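Local coordinates for protein 4-phosphoerythronate dehydrogenase (Lactobacillus jensenii, PDB 4PRK) that probably reduces pyruvate to D-lactate with NADH, acting as a D-lactate dehydrogenase of the D-isomer-specific 2-hydroxyacid dehydrogenase family, at residues A4-S9 and V48-L53; D57-Y62 and F85-K90; V100-A105 and T300-R305; N118-E123 and D137-N142. All coordinates share one frame; numbering follows the deposited sequence.

Contact 1. Residues A4-S9 and V48-L53; sequences AVFSPS and VLLKPL
Strand 4-6 runs beside strand 48-50 with axes 4.8 Å apart and their directions only 13° from each other, so the pairing is parallel. Leu49 bonds to the residues flanking Val5: its N donates to Ala4 O at 2.9 Å, and its O takes Phe6 N in a nearly straight bond. Phe6 makes the closest side-chain contacts. Its CB passes 3.7 Å from Leu49 O. A chi1 of -71° sets CG anti to the carbonyl carbon and lays the ring toward Leu50 and Val48. CG then lies 3.9 Å from Leu50 CD2, and the next atom, CD1, closes to 3.3 Å on that same methyl. Beyond it CE1 meets Val48 CG1, again at 3.3 Å, a tight fit in which this branch of Val48 comes to the ring's edge. Past the strands, a water takes a bond from Lys51 NZ, weakly, and donates to Ser7 O. Ser9 OG caps Glu12 N at the start of helix 10-23, while Leu49 packs against helix 301-319 through Leu312. A strand followed by a short loop and a helix, next to parallel strand 47-50, is consistent with the flavodoxin-like alpha/beta sheet, order 2-1-3-4-5, of this family's catalytic domain.

Contact 2. Residues D57-Y62 and F85-K90; sequences DDEIVY and FDLAKK
Leu87 has the most surface buried here, followed by Glu59 and Tyr62, and these three define how the chain around the start of helix 60-67 meets helix 85-90. Leu87 CB stands over one face of the Tyr62 ring, 3.8 Å from the ring centroid and 8° off its normal. This is a CH-pi contact almost along the ring normal, and the evenness of the approach supports it: CB is 3.8 Å from Tyr62 CG and only 4.2 Å from Tyr62 CZ. The ring is presented by a first torsion that sets CG anti to the carbonyl carbon, and its far end is held by the bond between Tyr62 OH and Leu56 O. From the same leucine, CD1 reaches the Glu59 side chain, which crosses it at about a right angle; Leu87 CD1 lies 3.2 Å from Glu59 OE1 and 4.0 Å from Glu59 CB. Glu59 is extended, with CG anti to the backbone N (chi1 152°), and so carries its carboxylate past the leucine to the extended Lys90. Lys90 NZ donates to Glu59 OE2 at 3.2 Å on the syn lone pair, completing a salt bridge. The same oxygen is also hydrogen-bonded to Tyr91 OH, so two partners grip it. The chemistry is therefore graded: an apolar CH-pi contact on a buried ring lies inward, and an ion pair lies on the more solvent-exposed side, where solvent would probably weaken its electrostatic contribution.

Contact 3. Residues V100-A105 and T300-R305; sequences VYSPRA and TKTSVR
Thr300 turns OG1 into the crowded position between its backbone N and carbonyl carbon (chi1 63°), which leaves CG2 anti to the carbonyl carbon, and Ser102 holds OG anti to its backbone N (chi1 162°). Both settings make N-caps: Ser102 OG accepts from Ala105 N at 3.2 Å, and Thr300 OG1 from Ser303 N, also at 3.2 Å. Ser303 holds OG anti to its carbonyl carbon (chi1 -73°), bonded to Tyr298 O and against Ala105 and Ser102. The helix starts touch by van der Waals contact: Ala105 CB sits 3.8 Å from Thr300 CG2 and 3.7 Å from Ser303 OG, which also meets Ser102 CB at 3.6 Å. Glu143 of the second subunit ties the caps together, with OE2 bonded to Ser102 OG and Thr300 OG1, and OE1 to Thr302 OG1. An alanine in place of Thr300 would probably weaken the start of helix 301-319 and the subunit contact, since the cap on Ser303 N, the methyl against Ala105 and the bond to Glu143 all go. Helix 103-118 leaves the five-stranded sheet for the seven-stranded one and helix 301-319 returns, with Pro103 against helix 155-167 and Val304 against helix 10-23.

Contact 4. Residues N118-E123 and D137-N142; sequences NRKIGE and DSLISN
Four hydrogen bonds join the two segments, and all end on backbone carbonyls. Lys120 NZ serves two of them, donating to Ile140 O at 3.0 Å in the carbonyl plane and to Ser138 O at 3.1 Å from above the plane. Ser141 OG donates to Asn118 O at 2.6 Å, a short bond coming in 44° out of the carbonyl plane. Asn118 ND2 reaches Asn142 O at 3.0 Å, with the acceptor nearly in the plane of the amide. Apolar contact fills in beside these: Lys120 CD lies 3.7 Å from Leu139 CA, and Leu139 CD2 lies 3.8 Å from Glu123 CB. The positioning comes next. Lys120 has a positive phi of 54°, which breaks the helix, and its extended side chain then runs from the break to the 137-142 loop. Ile140 N bonds back to Asp137 O and shapes the turn that presents the two carbonyls. Further out, a water takes a bond from Arg119 NH1 and gives one to Asn142 O, while the Arg119 guanidinium bonds to Ala105 O and Ala297 O of the second subunit. An alanine in place of Lys120 would probably loosen the 137-142 turn, because both bonds from NZ and the aliphatic cover on Leu139 are lost. Lys120 closes helix 103-118 in a Schellman motif and is also the N-cap residue of helix 121-129, a helix-helix junction at the subunit interface.

From the N terminus, contact 1 closes the first loop by pairing strand 2-6 with strand 47-50 in the five-stranded sheet. Contact 2 follows in series, its first segment only a few residues on, and joins the start of helix 60-67 to helix 85-90 on the same domain, about 17 Å away between centres. Contact 3 spans by far the longest loop, bringing the outgoing helix 103-118 to the returning helix 301-319 between the two sheets. Contact 4 falls wholly within that loop, at the far end of helix 103-118, about 30 Å away between centres. None cross. Contacts 3 and 4 both also touch the second subunit of the four-chain assembly.

Contact 1. Residues A4-S9 and V48-L53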
loop_
_atom_site.group_PDB
_atom_site.type_symbol
_atom_site.label_atom_id
_atom_site.label_comp_id
_atom_site.label_asym_id
_atom_site.label_seq_id
_atom_site.Cartn_x
_atom_site.Cartn_y
_atom_site.Cartn_z
ATOM N N ALA A 4 -8.342 5.160 -40.939
ATOM C CA ALA A 4 -8.890 6.501 -40.857
ATOM C C ALA A 4 -9.321 6.812 -39.438
ATOM O O ALA A 4 -9.912 5.980 -38.779
ATOM C CB ALA A 4 -10.049 6.664 -41.814
ATOM N N VAL A 5 -9.019 8.018 -38.984
ATOM C CA VAL A 5 -9.394 8.466 -37.661
ATOM C C VAL A 5 -10.283 9.685 -37.785
ATOM O O VAL A 5 -9.851 10.725 -38.236
ATOM C CB VAL A 5 -8.151 8.859 -36.861
ATOM C CG1 VAL A 5 -8.531 9.411 -35.504
ATOM C CG2 VAL A 5 -7.224 7.671 -36.727
ATOM N N PHE A 6 -11.509 9.568 -37.309
ATOM C CA PHE A 6 -12.483 10.618 -37.493
ATOM C C PHE A 6 -12.582 11.499 -36.283
ATOM O O PHE A 6 -12.657 11.015 -35.181
ATOM C CB PHE A 6 -13.835 10.014 -37.824
ATOM C CG PHE A 6 -13.887 9.411 -39.189
ATOM C CD1 PHE A 6 -13.551 8.091 -39.382
ATOM C CD2 PHE A 6 -14.226 10.178 -40.280
ATOM C CE1 PHE A 6 -13.581 7.540 -40.638
ATOM C CE2 PHE A 6 -14.256 9.632 -41.543
ATOM C CZ PHE A 6 -13.933 8.314 -41.719
ATOM N N SER A 7 -12.581 12.801 -36.503
ATOM C CA SER A 7 -12.777 13.736 -35.418
ATOM C C SER A 7 -11.804 13.600 -34.250
ATOM O O SER A 7 -12.206 13.423 -33.112
ATOM C CB SER A 7 -14.206 13.637 -34.918
ATOM O OG SER A 7 -14.465 14.625 -33.955
ATOM N N PRO A 8 -10.513 13.642 -34.518
ATOM C CA PRO A 8 -9.596 13.609 -33.368
ATOM C C PRO A 8 -9.623 14.860 -32.474
ATOM O O PRO A 8 -9.824 15.963 -32.950
ATOM C CB PRO A 8 -8.231 13.447 -34.013
ATOM C CG PRO A 8 -8.326 14.239 -35.238
ATOM C CD PRO A 8 -9.631 13.788 -35.780
ATOM N N SER A 9 -9.431 14.657 -31.177
ATOM C CA SER A 9 -9.202 15.726 -30.251
ATOM C C SER A 9 -7.829 16.270 -30.525
ATOM O O SER A 9 -7.008 15.626 -31.161
ATOM C CB SER A 9 -9.209 15.215 -28.813
ATOM O OG SER A 9 -7.939 14.723 -28.435
ATOM N N VAL A 48 -11.622 1.775 -39.714
ATOM C CA VAL A 48 -12.028 3.095 -39.253
ATOM C C VAL A 48 -12.070 3.205 -37.719
ATOM O O VAL A 48 -12.361 2.229 -37.012
ATOM C CB VAL A 48 -13.364 3.493 -39.924
ATOM C CG1 VAL A 48 -14.039 4.654 -39.209
ATOM C CG2 VAL A 48 -13.114 3.847 -41.385
ATOM N N LEU A 49 -11.718 4.396 -37.215
ATOM C CA LEU A 49 -11.782 4.715 -35.777
ATOM C C LEU A 49 -12.725 5.922 -35.611
ATOM O O LEU A 49 -12.466 7.018 -36.156
ATOM C CB LEU A 49 -10.371 4.981 -35.199
ATOM C CG LEU A 49 -9.390 3.785 -35.087
ATOM C CD1 LEU A 49 -8.110 4.160 -34.317
ATOM C CD2 LEU A 49 -10.047 2.565 -34.442
ATOM N N LEU A 50 -13.817 5.709 -34.861
ATOM C CA LEU A 50 -14.906 6.688 -34.773
ATOM C C LEU A 50 -15.012 7.337 -33.407
ATOM O O LEU A 50 -14.708 6.715 -32.377
ATOM C CB LEU A 50 -16.242 6.011 -35.094
ATOM C CG LEU A 50 -16.457 5.505 -36.540
ATOM C CD1 LEU A 50 -17.953 5.320 -36.845
ATOM C CD2 LEU A 50 -15.831 6.472 -37.548
ATOM N N LYS A 51 -15.346 8.616 -33.413
ATOM C CA LYS A 51 -15.713 9.353 -32.227
ATOM C C LYS A 51 -16.943 10.132 -32.601
ATOM O O LYS A 51 -16.855 11.321 -32.893
ATOM C CB LYS A 51 -14.597 10.282 -31.773
ATOM C CG LYS A 51 -14.895 11.023 -30.478
ATOM C CD LYS A 51 -13.713 11.869 -30.034
ATOM C CE LYS A 51 -14.146 13.010 -29.132
ATOM N NZ LYS A 51 -13.047 13.471 -28.244
ATOM N N PRO A 52 -18.143 9.400 -32.602
ATOM C CA PRO A 52 -19.251 10.129 -33.230
ATOM C C PRO A 52 -19.887 11.168 -32.327
ATOM O O PRO A 52 -20.325 10.861 -31.239
ATOM C CB PRO A 52 -20.277 9.035 -33.576
ATOM C CG PRO A 52 -19.736 7.740 -33.101
ATOM C CD PRO A 52 -18.732 8.077 -32.075
ATOM N N LEU A 53 -19.943 12.400 -32.796
ATOM C CA LEU A 53 -20.626 13.437 -32.069
ATOM C C LEU A 53 -22.121 13.146 -31.965
ATOM O O LEU A 53 -22.726 13.267 -30.909
ATOM C CB LEU A 53 -20.411 14.761 -32.783
ATOM C CG LEU A 53 -21.329 15.921 -32.415
ATOM C CD1 LEU A 53 -20.508 17.186 -32.224
ATOM C CD2 LEU A 53 -22.390 16.112 -33.481
HETATM O O HOH W 1 -12.763 15.295 -30.765
#

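Contact 2. Residues D57-Y62 and F85-K90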
loop_
_atom_site.group_PDB
_atom_site.type_symbol
_atom_site.label_atom_id
_atom_site.label_comp_id
_atom_site.label_asym_id
_atom_site.label_seq_id
_atom_site.Cartn_x
_atom_site.Cartn_y
_atom_site.Cartn_z
ATOM N N ASP A 57 -26.833 8.000 -38.714
ATOM C CA ASP A 57 -28.174 7.553 -39.102
ATOM C C ASP A 57 -28.215 6.982 -40.549
ATOM O O ASP A 57 -28.536 5.797 -40.719
ATOM C CB ASP A 57 -29.236 8.661 -38.865
ATOM C CG ASP A 57 -28.650 10.101 -38.863
ATOM O OD1 ASP A 57 -27.469 10.310 -39.215
ATOM O OD2 ASP A 57 -29.381 11.045 -38.500
ATOM N N ASP A 58 -27.858 7.802 -41.557
ATOM C CA ASP A 58 -27.871 7.404 -42.993
ATOM C C ASP A 58 -27.343 5.978 -43.159
ATOM O O ASP A 58 -26.435 5.568 -42.442
ATOM C CB ASP A 58 -26.998 8.312 -43.899
ATOM C CG ASP A 58 -27.103 9.799 -43.579
ATOM O OD1 ASP A 58 -28.224 10.320 -43.424
ATOM O OD2 ASP A 58 -26.041 10.459 -43.520
ATOM N N GLU A 59 -27.877 5.240 -44.127
ATOM C CA GLU A 59 -27.414 3.876 -44.394
ATOM C C GLU A 59 -26.307 3.788 -45.464
ATOM O O GLU A 59 -25.600 2.770 -45.530
ATOM C CB GLU A 59 -28.596 2.985 -44.776
ATOM C CG GLU A 59 -28.234 1.809 -45.677
ATOM C CD GLU A 59 -29.294 0.746 -45.700
ATOM O OE1 GLU A 59 -30.306 0.917 -44.995
ATOM O OE2 GLU A 59 -29.101 -0.261 -46.408
ATOM N N ILE A 60 -26.157 4.837 -46.286
ATOM C CA ILE A 60 -25.213 4.823 -47.434
ATOM C C ILE A 60 -23.753 4.863 -46.944
ATOM O O ILE A 60 -22.838 4.322 -47.592
ATOM C CB ILE A 60 -25.520 5.938 -48.494
ATOM C CG1 ILE A 60 -24.775 7.268 -48.231
ATOM C CG2 ILE A 60 -27.030 6.154 -48.625
ATOM C CD1 ILE A 60 -25.231 8.070 -47.022
ATOM N N VAL A 61 -23.560 5.487 -45.780
ATOM C CA VAL A 61 -22.298 5.407 -45.043
ATOM C C VAL A 61 -21.931 3.922 -44.778
ATOM O O VAL A 61 -20.860 3.444 -45.205
ATOM C CB VAL A 61 -22.393 6.212 -43.730
ATOM C CG1 VAL A 61 -21.116 6.057 -42.907
ATOM C CG2 VAL A 61 -22.718 7.686 -44.025
ATOM N N TYR A 62 -22.842 3.196 -44.127
ATOM C CA TYR A 62 -22.652 1.776 -43.837
ATOM C C TYR A 62 -22.511 0.938 -45.113
ATOM O O TYR A 62 -21.653 0.053 -45.171
ATOM C CB TYR A 62 -23.813 1.202 -43.012
ATOM C CG TYR A 62 -24.050 1.849 -41.666
ATOM C CD1 TYR A 62 -24.887 2.955 -41.552
ATOM C CD2 TYR A 62 -23.481 1.334 -40.501
ATOM C CE1 TYR A 62 -25.137 3.556 -40.332
ATOM C CE2 TYR A 62 -23.735 1.923 -39.264
ATOM C CZ TYR A 62 -24.565 3.048 -39.190
ATOM O OH TYR A 62 -24.845 3.672 -37.990
ATOM N N PHE A 85 -27.104 -0.241 -34.702
ATOM C CA PHE A 85 -26.590 -1.646 -34.721
ATOM C C PHE A 85 -27.288 -2.556 -35.719
ATOM O O PHE A 85 -26.764 -3.619 -36.099
ATOM C CB PHE A 85 -26.742 -2.304 -33.338
ATOM C CG PHE A 85 -25.631 -1.983 -32.386
ATOM C CD1 PHE A 85 -25.539 -0.723 -31.820
ATOM C CD2 PHE A 85 -24.688 -2.943 -32.045
ATOM C CE1 PHE A 85 -24.521 -0.412 -30.937
ATOM C CE2 PHE A 85 -23.664 -2.641 -31.165
ATOM C CZ PHE A 85 -23.580 -1.370 -30.608
ATOM N N ASP A 86 -28.503 -2.145 -36.075
ATOM C CA ASP A 86 -29.324 -2.789 -37.084
ATOM C C ASP A 86 -28.611 -2.742 -38.450
ATOM O O ASP A 86 -28.344 -3.791 -39.066
ATOM C CB ASP A 86 -30.679 -2.068 -37.123
ATOM C CG ASP A 86 -31.742 -2.858 -37.815
ATOM O OD1 ASP A 86 -32.022 -3.997 -37.381
ATOM O OD2 ASP A 86 -32.314 -2.320 -38.779
ATOM N N LEU A 87 -28.279 -1.529 -38.901
ATOM C CA LEU A 87 -27.498 -1.369 -40.125
ATOM C C LEU A 87 -26.156 -2.127 -40.060
ATOM O O LEU A 87 -25.720 -2.701 -41.056
ATOM C CB LEU A 87 -27.253 0.108 -40.436
ATOM C CG LEU A 87 -28.359 0.934 -41.113
ATOM C CD1 LEU A 87 -29.179 0.120 -42.105
ATOM C CD2 LEU A 87 -29.279 1.576 -40.097
ATOM N N ALA A 88 -25.513 -2.137 -38.894
ATOM C CA ALA A 88 -24.233 -2.833 -38.718
ATOM C C ALA A 88 -24.322 -4.317 -39.095
ATOM O O ALA A 88 -23.507 -4.828 -39.867
ATOM C CB ALA A 88 -23.748 -2.682 -37.278
ATOM N N LYS A 89 -25.312 -5.003 -38.533
ATOM C CA LYS A 89 -25.555 -6.422 -38.829
ATOM C C LYS A 89 -25.852 -6.617 -40.322
ATOM O O LYS A 89 -25.282 -7.497 -40.964
ATOM C CB LYS A 89 -26.722 -6.948 -37.982
ATOM C CG LYS A 89 -26.944 -8.454 -38.036
ATOM C CD LYS A 89 -25.811 -9.226 -37.375
ATOM C CE LYS A 89 -26.235 -10.653 -37.065
ATOM N NZ LYS A 89 -25.188 -11.403 -36.321
ATOM N N LYS A 90 -26.736 -5.780 -40.868
ATOM C CA LYS A 90 -27.059 -5.805 -42.298
ATOM C C LYS A 90 -25.804 -5.879 -43.190
ATOM O O LYS A 90 -25.758 -6.681 -44.131
ATOM C CB LYS A 90 -27.891 -4.576 -42.681
ATOM C CG LYS A 90 -28.028 -4.395 -44.184
ATOM C CD LYS A 90 -29.045 -3.333 -44.525
ATOM C CE LYS A 90 -29.713 -3.641 -45.846
ATOM N NZ LYS A 90 -30.926 -2.792 -45.944
#

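Contact 3. Residues V100-A105 and T300-R305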
loop_
_atom_site.group_PDB
_atom_site.type_symbol
_atom_site.label_atom_id
_atom_site.label_comp_id
_atom_site.label_asym_id
_atom_site.label_seq_id
_atom_site.Cartn_x
_atom_site.Cartn_y
_atom_site.Cartn_z
ATOM N N VAL A 100 -12.726 0.341 -21.186
ATOM C CA VAL A 100 -11.817 0.652 -20.091
ATOM C C VAL A 100 -10.669 1.566 -20.537
ATOM O O VAL A 100 -9.615 1.079 -20.919
ATOM C CB VAL A 100 -11.244 -0.664 -19.520
ATOM C CG1 VAL A 100 -10.189 -0.418 -18.466
ATOM C CG2 VAL A 100 -12.359 -1.533 -18.966
ATOM N N TYR A 101 -10.890 2.893 -20.514
ATOM C CA TYR A 101 -9.868 3.873 -20.898
ATOM C C TYR A 101 -8.641 3.919 -19.980
ATOM O O TYR A 101 -7.540 3.539 -20.353
ATOM C CB TYR A 101 -10.442 5.258 -20.627
ATOM C CG TYR A 101 -11.657 5.742 -21.360
ATOM C CD1 TYR A 101 -12.052 5.208 -22.576
ATOM C CD2 TYR A 101 -12.382 6.806 -20.849
ATOM C CE1 TYR A 101 -13.159 5.709 -23.244
ATOM C CE2 TYR A 101 -13.482 7.314 -21.508
ATOM C CZ TYR A 101 -13.866 6.764 -22.702
ATOM O OH TYR A 101 -14.958 7.276 -23.334
ATOM N N SER A 102 -8.894 4.300 -18.732
ATOM C CA SER A 102 -7.996 4.113 -17.608
ATOM C C SER A 102 -8.803 4.237 -16.328
ATOM O O SER A 102 -9.124 5.352 -15.933
ATOM C CB SER A 102 -6.871 5.153 -17.647
ATOM O OG SER A 102 -6.215 5.292 -16.415
ATOM N N PRO A 103 -9.130 3.136 -15.656
ATOM C CA PRO A 103 -9.913 3.347 -14.429
ATOM C C PRO A 103 -9.202 4.212 -13.391
ATOM O O PRO A 103 -9.875 4.896 -12.665
ATOM C CB PRO A 103 -10.164 1.941 -13.886
ATOM C CG PRO A 103 -9.216 1.059 -14.562
ATOM C CD PRO A 103 -9.114 1.614 -15.912
ATOM N N ARG A 104 -7.882 4.158 -13.312
ATOM C CA ARG A 104 -7.139 5.010 -12.393
ATOM C C ARG A 104 -7.301 6.519 -12.651
ATOM O O ARG A 104 -7.279 7.299 -11.729
ATOM C CB ARG A 104 -5.675 4.610 -12.323
ATOM C CG ARG A 104 -5.399 3.420 -11.418
ATOM C CD ARG A 104 -5.582 3.744 -9.955
ATOM N NE ARG A 104 -4.537 4.600 -9.421
ATOM C CZ ARG A 104 -3.689 4.252 -8.460
ATOM N NH1 ARG A 104 -3.752 3.055 -7.910
ATOM N NH2 ARG A 104 -2.783 5.107 -8.044
ATOM N N ALA A 105 -7.409 6.928 -13.906
ATOM C CA ALA A 105 -7.638 8.339 -14.251
ATOM C C ALA A 105 -8.854 8.823 -13.500
ATOM O O ALA A 105 -8.826 9.801 -12.776
ATOM C CB ALA A 105 -7.851 8.506 -15.742
ATOM N N THR A 300 -6.495 12.113 -18.928
ATOM C CA THR A 300 -5.035 11.962 -18.774
ATOM C C THR A 300 -4.431 11.488 -20.093
ATOM O O THR A 300 -5.147 11.095 -21.007
ATOM C CB THR A 300 -4.689 10.896 -17.736
ATOM O OG1 THR A 300 -5.185 9.623 -18.187
ATOM C CG2 THR A 300 -5.376 11.244 -16.420
ATOM N N LYS A 301 -3.108 11.542 -20.177
ATOM C CA LYS A 301 -2.373 11.084 -21.349
ATOM C C LYS A 301 -2.624 9.604 -21.582
ATOM O O LYS A 301 -2.764 9.168 -22.686
ATOM C CB LYS A 301 -0.883 11.226 -21.118
ATOM C CG LYS A 301 -0.394 12.641 -20.853
ATOM C CD LYS A 301 0.014 13.338 -22.132
ATOM C CE LYS A 301 0.911 14.529 -21.842
ATOM N NZ LYS A 301 1.338 15.097 -23.160
ATOM N N THR A 302 -2.648 8.821 -20.510
ATOM C CA THR A 302 -2.953 7.432 -20.653
ATOM C C THR A 302 -4.331 7.251 -21.298
ATOM O O THR A 302 -4.497 6.378 -22.125
ATOM C CB THR A 302 -2.916 6.727 -19.289
ATOM O OG1 THR A 302 -1.700 7.074 -18.608
ATOM C CG2 THR A 302 -3.062 5.135 -19.478
ATOM N N SER A 303 -5.342 8.025 -20.916
ATOM C CA SER A 303 -6.668 7.675 -21.405
ATOM C C SER A 303 -6.688 7.945 -22.875
ATOM O O SER A 303 -7.173 7.130 -23.677
ATOM C CB SER A 303 -7.829 8.456 -20.735
ATOM O OG SER A 303 -8.077 8.035 -19.399
ATOM N N VAL A 304 -6.220 9.141 -23.216
ATOM C CA VAL A 304 -6.338 9.612 -24.584
ATOM C C VAL A 304 -5.562 8.636 -25.497
ATOM O O VAL A 304 -6.062 8.220 -26.525
ATOM C CB VAL A 304 -5.849 11.056 -24.703
ATOM C CG1 VAL A 304 -5.685 11.488 -26.173
ATOM C CG2 VAL A 304 -6.822 11.956 -23.985
ATOM N N ARG A 305 -4.392 8.203 -25.066
ATOM C CA ARG A 305 -3.660 7.225 -25.821
ATOM C C ARG A 305 -4.398 5.874 -25.945
ATOM O O ARG A 305 -4.442 5.298 -27.021
ATOM C CB ARG A 305 -2.318 6.990 -25.188
ATOM C CG ARG A 305 -1.542 5.958 -25.950
ATOM C CD ARG A 305 -0.536 5.282 -25.088
ATOM N NE ARG A 305 -1.167 4.320 -24.203
ATOM C CZ ARG A 305 -0.491 3.618 -23.304
ATOM N NH1 ARG A 305 -1.113 2.756 -22.510
ATOM N NH2 ARG A 305 0.817 3.789 -23.190
#

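Contact 4. Residues N118-E123 and D137-N142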
loop_
_atom_site.group_PDB
_atom_site.type_symbol
_atom_site.label_atom_id
_atom_site.label_comp_id
_atom_site.label_asym_id
_atom_site.label_seq_id
_atom_site.Cartn_x
_atom_site.Cartn_y
_atom_site.Cartn_z
ATOM N N ASN A 118 -12.138 17.485 1.802
ATOM C CA ASN A 118 -11.881 17.053 3.194
ATOM C C ASN A 118 -10.993 18.005 3.902
ATOM O O ASN A 118 -11.194 18.266 5.056
ATOM C CB ASN A 118 -11.264 15.655 3.265
ATOM C CG ASN A 118 -10.905 15.226 4.679
ATOM O OD1 ASN A 118 -11.779 15.030 5.525
ATOM N ND2 ASN A 118 -9.617 14.981 4.917
ATOM N N ARG A 119 -10.007 18.541 3.203
ATOM C CA ARG A 119 -9.123 19.530 3.792
ATOM C C ARG A 119 -9.730 20.966 3.778
ATOM O O ARG A 119 -9.097 21.931 4.305
ATOM C CB ARG A 119 -7.763 19.498 3.046
ATOM C CG ARG A 119 -7.013 18.158 3.166
ATOM C CD ARG A 119 -6.850 17.669 4.621
ATOM N NE ARG A 119 -6.160 18.680 5.442
ATOM C CZ ARG A 119 -5.032 18.512 6.165
ATOM N NH1 ARG A 119 -4.389 17.357 6.256
ATOM N NH2 ARG A 119 -4.559 19.532 6.874
ATOM N N LYS A 120 -10.904 21.110 3.142
ATOM C CA LYS A 120 -11.659 22.380 3.082
ATOM C C LYS A 120 -10.842 23.531 2.564
ATOM O O LYS A 120 -10.995 24.687 3.017
ATOM C CB LYS A 120 -12.231 22.733 4.462
ATOM C CG LYS A 120 -12.951 21.557 5.112
ATOM C CD LYS A 120 -13.334 21.848 6.561
ATOM C CE LYS A 120 -14.430 20.904 6.997
ATOM N NZ LYS A 120 -14.677 21.003 8.451
ATOM N N ILE A 121 -10.000 23.233 1.579
ATOM C CA ILE A 121 -9.103 24.214 1.045
ATOM C C ILE A 121 -9.895 25.387 0.455
ATOM O O ILE A 121 -9.463 26.531 0.576
ATOM C CB ILE A 121 -8.153 23.609 0.026
ATOM C CG1 ILE A 121 -7.186 22.623 0.728
ATOM C CG2 ILE A 121 -7.379 24.684 -0.716
ATOM C CD1 ILE A 121 -6.430 21.674 -0.207
ATOM N N GLY A 122 -11.026 25.104 -0.179
ATOM C CA GLY A 122 -11.816 26.118 -0.830
ATOM C C GLY A 122 -12.545 26.971 0.173
ATOM O O GLY A 122 -12.752 28.143 -0.051
ATOM N N GLU A 123 -12.940 26.372 1.285
ATOM C CA GLU A 123 -13.524 27.136 2.367
ATOM C C GLU A 123 -12.450 28.058 3.012
ATOM O O GLU A 123 -12.750 29.215 3.317
ATOM C CB GLU A 123 -14.192 26.224 3.385
ATOM C CG GLU A 123 -15.340 25.392 2.817
ATOM C CD GLU A 123 -15.867 24.340 3.798
ATOM O OE1 GLU A 123 -15.746 23.127 3.581
ATOM O OE2 GLU A 123 -16.368 24.717 4.842
ATOM N N ASP A 137 -12.649 26.315 14.242
ATOM C CA ASP A 137 -12.989 24.867 14.339
ATOM C C ASP A 137 -13.911 24.355 13.229
ATOM O O ASP A 137 -13.884 23.181 12.894
ATOM C CB ASP A 137 -13.616 24.580 15.668
ATOM C CG ASP A 137 -13.844 23.135 15.897
ATOM O OD1 ASP A 137 -12.873 22.351 16.170
ATOM O OD2 ASP A 137 -15.030 22.794 15.825
ATOM N N SER A 138 -14.688 25.261 12.640
ATOM C CA SER A 138 -15.578 24.921 11.599
ATOM C C SER A 138 -14.796 24.455 10.335
ATOM O O SER A 138 -15.371 23.811 9.491
ATOM C CB SER A 138 -16.388 26.151 11.220
ATOM O OG SER A 138 -15.522 27.120 10.650
ATOM N N LEU A 139 -13.524 24.830 10.224
ATOM C CA LEU A 139 -12.626 24.389 9.176
ATOM C C LEU A 139 -11.573 23.335 9.621
ATOM O O LEU A 139 -10.592 23.103 8.919
ATOM C CB LEU A 139 -11.872 25.613 8.653
ATOM C CG LEU A 139 -12.783 26.705 8.053
ATOM C CD1 LEU A 139 -11.974 27.741 7.300
ATOM C CD2 LEU A 139 -13.826 26.064 7.144
ATOM N N ILE A 140 -11.744 22.728 10.788
ATOM C CA ILE A 140 -10.828 21.644 11.186
ATOM C C ILE A 140 -11.020 20.454 10.260
ATOM O O ILE A 140 -12.090 20.223 9.727
ATOM C CB ILE A 140 -11.040 21.252 12.647
ATOM C CG1 ILE A 140 -9.818 20.505 13.185
ATOM C CG2 ILE A 140 -12.314 20.452 12.854
ATOM C CD1 ILE A 140 -9.889 20.323 14.687
ATOM N N SER A 141 -9.955 19.715 10.027
ATOM C CA SER A 141 -9.990 18.608 9.095
ATOM C C SER A 141 -9.663 17.314 9.808
ATOM O O SER A 141 -9.718 17.253 11.009
ATOM C CB SER A 141 -9.055 18.853 7.918
ATOM O OG SER A 141 -9.316 17.962 6.868
ATOM N N ASN A 142 -9.378 16.271 9.052
ATOM C CA ASN A 142 -9.048 14.983 9.647
ATOM C C ASN A 142 -8.190 14.103 8.700
ATOM O O ASN A 142 -8.167 14.328 7.483
ATOM C CB ASN A 142 -10.288 14.241 10.115
ATOM C CG ASN A 142 -9.978 13.225 11.244
ATOM O OD1 ASN A 142 -8.843 13.145 11.749
ATOM N ND2 ASN A 142 -10.978 12.460 11.636
HETATM O O HOH W 2 -6.076 14.760 5.570
#